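Local coordinates for superoxide dismutase [Mn/Fe] (Aeropyrum pernix, PDB 3AK2), which catalyses the dismutation of superoxide to oxygen and hydrogen peroxide at a metal centre, here manganese, that can hold either manganese or iron, at residues E20-E25 against V183-N188. Numbering follows the deposited sequence.
Sequences EPYIIE and VENWWN
The loop leading into helix 25-54 meets helix 179-186 and the 3-10 segment 187-188 that follows through the ring of Tyr-22, which lies against Asn-188 in a CH-pi contact: CB of Asn-188 sits 3.5 Å from the ring centroid and 10° off its normal. On the opposite face lies CD of Pro-21, which follows a cis peptide bond, offset toward the rim. Asn-185 meets the ring at its edge, near the plane, with OD1 3.3 Å from CD2 of Tyr-22. This surface seam links the alpha-hairpin domain of the iron/manganese superoxide dismutase fold to its C-terminal domain, with no hydrogen bond between the two segments. CG of Asn-188 stands beside its own backbone N (chi1 -63°), which turns the amide back toward Asn-185 O: ND2 donates to it at 3.1 Å in a bent bond, 136° at the hydrogen, while N of Asn-188 reaches the same oxygen at 3.0 Å. Both donors come from one face of that carbonyl, and ND2 of Asn-188 also rests 3.4 Å from CE2 of Tyr-22. ND2 of Asn-185 donates a hydrogen bond to Ser-181 O, which leaves OD1 toward the tyrosine. Gln-174 hydrogen-bonds Pro-21 O through NE2 and Ile-24 N through OE1.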
loop_
_atom_site.group_PDB
_atom_site.type_symbol
_atom_site.label_atom_id
_atom_site.label_comp_id
_atom_site.label_asym_id
_atom_site.label_seq_id
_atom_site.Cartn_x
_atom_site.Cartn_y
_atom_site.Cartn_z
ATOM N N GLU A 20 -30.161 0.429 16.022
ATOM C CA GLU A 20 -30.607 1.799 16.246
ATOM C C GLU A 20 -30.665 2.092 17.744
ATOM O O GLU A 20 -30.926 1.189 18.540
ATOM C CB GLU A 20 -31.957 2.041 15.568
ATOM C CG GLU A 20 -31.872 1.880 14.055
ATOM C CD GLU A 20 -33.033 2.484 13.299
ATOM O OE1 GLU A 20 -34.132 2.630 13.883
ATOM O OE2 GLU A 20 -32.840 2.807 12.105
ATOM N N PRO A 21 -30.409 3.352 18.137
ATOM C CA PRO A 21 -30.151 4.515 17.285
ATOM C C PRO A 21 -28.693 4.678 16.836
ATOM O O PRO A 21 -28.383 5.620 16.114
ATOM C CB PRO A 21 -30.540 5.680 18.195
ATOM C CG PRO A 21 -30.171 5.209 19.552
ATOM C CD PRO A 21 -30.398 3.715 19.567
ATOM N N TYR A 22 -27.821 3.766 17.257
ATOM C CA TYR A 22 -26.374 3.926 17.071
ATOM C C TYR A 22 -25.895 3.737 15.636
ATOM O O TYR A 22 -25.013 4.462 15.178
ATOM C CB TYR A 22 -25.621 3.033 18.056
ATOM C CG TYR A 22 -26.067 3.314 19.470
ATOM C CD1 TYR A 22 -26.868 2.409 20.167
ATOM C CD2 TYR A 22 -25.739 4.519 20.087
ATOM C CE1 TYR A 22 -27.303 2.692 21.466
ATOM C CE2 TYR A 22 -26.167 4.811 21.372
ATOM C CZ TYR A 22 -26.943 3.896 22.055
ATOM O OH TYR A 22 -27.357 4.201 23.335
ATOM N N ILE A 23 -26.483 2.774 14.931
ATOM C CA ILE A 23 -26.245 2.616 13.499
ATOM C C ILE A 23 -27.596 2.419 12.823
ATOM O O ILE A 23 -28.311 1.468 13.132
ATOM C CB ILE A 23 -25.291 1.437 13.174
ATOM C CG1 ILE A 23 -24.009 1.524 14.012
ATOM C CG2 ILE A 23 -24.955 1.435 11.688
ATOM C CD1 ILE A 23 -23.106 0.300 13.915
ATOM N N ILE A 24 -27.939 3.321 11.905
ATOM C CA ILE A 24 -29.275 3.325 11.295
ATOM C C ILE A 24 -29.524 2.150 10.349
ATOM O O ILE A 24 -28.586 1.575 9.772
ATOM C CB ILE A 24 -29.607 4.663 10.567
ATOM C CG1 ILE A 24 -28.562 4.987 9.491
ATOM C CG2 ILE A 24 -29.771 5.807 11.575
ATOM C CD1 ILE A 24 -28.967 6.116 8.549
ATOM N N GLU A 25 -30.802 1.813 10.192
ATOM C CA GLU A 25 -31.236 0.696 9.361
ATOM C C GLU A 25 -30.704 0.763 7.932
ATOM O O GLU A 25 -30.277 -0.259 7.390
ATOM C CB GLU A 25 -32.768 0.611 9.348
ATOM C CG GLU A 25 -33.339 -0.550 8.540
ATOM C CD GLU A 25 -34.858 -0.583 8.541
ATOM O OE1 GLU A 25 -35.480 0.486 8.371
ATOM O OE2 GLU A 25 -35.427 -1.683 8.700
ATOM N N VAL A 183 -17.503 6.261 16.034
ATOM C CA VAL A 183 -16.687 5.359 16.850
ATOM C C VAL A 183 -17.135 5.388 18.311
ATOM O O VAL A 183 -17.256 4.340 18.949
ATOM C CB VAL A 183 -15.181 5.700 16.728
ATOM C CG1 VAL A 183 -14.344 4.908 17.733
ATOM C CG2 VAL A 183 -14.689 5.456 15.300
ATOM N N GLU A 184 -17.395 6.587 18.828
ATOM C CA GLU A 184 -17.868 6.739 20.202
ATOM C C GLU A 184 -19.200 6.018 20.424
ATOM O O GLU A 184 -19.392 5.341 21.437
ATOM C CB GLU A 184 -17.983 8.221 20.575
ATOM C CG GLU A 184 -16.639 8.936 20.738
ATOM C CD GLU A 184 -15.784 8.360 21.859
ATOM O OE1 GLU A 184 -16.341 7.976 22.912
ATOM O OE2 GLU A 184 -14.549 8.301 21.690
ATOM N N ASN A 185 -20.104 6.156 19.460
ATOM C CA ASN A 185 -21.417 5.521 19.534
ATOM C C ASN A 185 -21.383 4.003 19.367
ATOM O O ASN A 185 -22.192 3.289 19.960
ATOM C CB ASN A 185 -22.371 6.153 18.522
ATOM C CG ASN A 185 -23.052 7.387 19.067
ATOM O OD1 ASN A 185 -23.978 7.289 19.869
ATOM N ND2 ASN A 185 -22.601 8.558 18.631
ATOM N N TRP A 186 -20.432 3.518 18.574
ATOM C CA TRP A 186 -20.294 2.088 18.293
ATOM C C TRP A 186 -20.099 1.243 19.557
ATOM O O TRP A 186 -20.562 0.104 19.623
ATOM C CB TRP A 186 -19.154 1.872 17.293
ATOM C CG TRP A 186 -18.715 0.451 17.087
ATOM C CD1 TRP A 186 -19.262 -0.464 16.232
ATOM C CD2 TRP A 186 -17.614 -0.200 17.726
ATOM N NE1 TRP A 186 -18.570 -1.650 16.308
ATOM C CE2 TRP A 186 -17.554 -1.516 17.217
ATOM C CE3 TRP A 186 -16.670 0.201 18.682
ATOM C CZ2 TRP A 186 -16.586 -2.435 17.632
ATOM C CZ3 TRP A 186 -15.710 -0.712 19.093
ATOM C CH2 TRP A 186 -15.673 -2.015 18.565
ATOM N N TRP A 187 -19.445 1.809 20.570
ATOM C CA TRP A 187 -19.249 1.099 21.835
ATOM C C TRP A 187 -20.556 0.614 22.459
ATOM O O TRP A 187 -20.576 -0.399 23.153
ATOM C CB TRP A 187 -18.483 1.967 22.833
ATOM C CG TRP A 187 -17.075 2.202 22.410
ATOM C CD1 TRP A 187 -16.571 3.329 21.831
ATOM C CD2 TRP A 187 -15.990 1.275 22.500
ATOM N NE1 TRP A 187 -15.232 3.166 21.561
ATOM C CE2 TRP A 187 -14.849 1.915 21.967
ATOM C CE3 TRP A 187 -15.867 -0.034 22.987
ATOM C CZ2 TRP A 187 -13.600 1.288 21.902
ATOM C CZ3 TRP A 187 -14.625 -0.656 22.924
ATOM C CH2 TRP A 187 -13.507 0.010 22.388
ATOM N N ASN A 188 -21.645 1.328 22.184
ATOM C CA ASN A 188 -22.953 0.986 22.744
ATOM C C ASN A 188 -23.596 -0.262 22.151
ATOM O O ASN A 188 -24.608 -0.747 22.668
ATOM C CB ASN A 188 -23.895 2.180 22.627
ATOM C CG ASN A 188 -23.416 3.367 23.423
ATOM O OD1 ASN A 188 -23.338 3.312 24.651
ATOM N ND2 ASN A 188 -23.080 4.448 22.731
#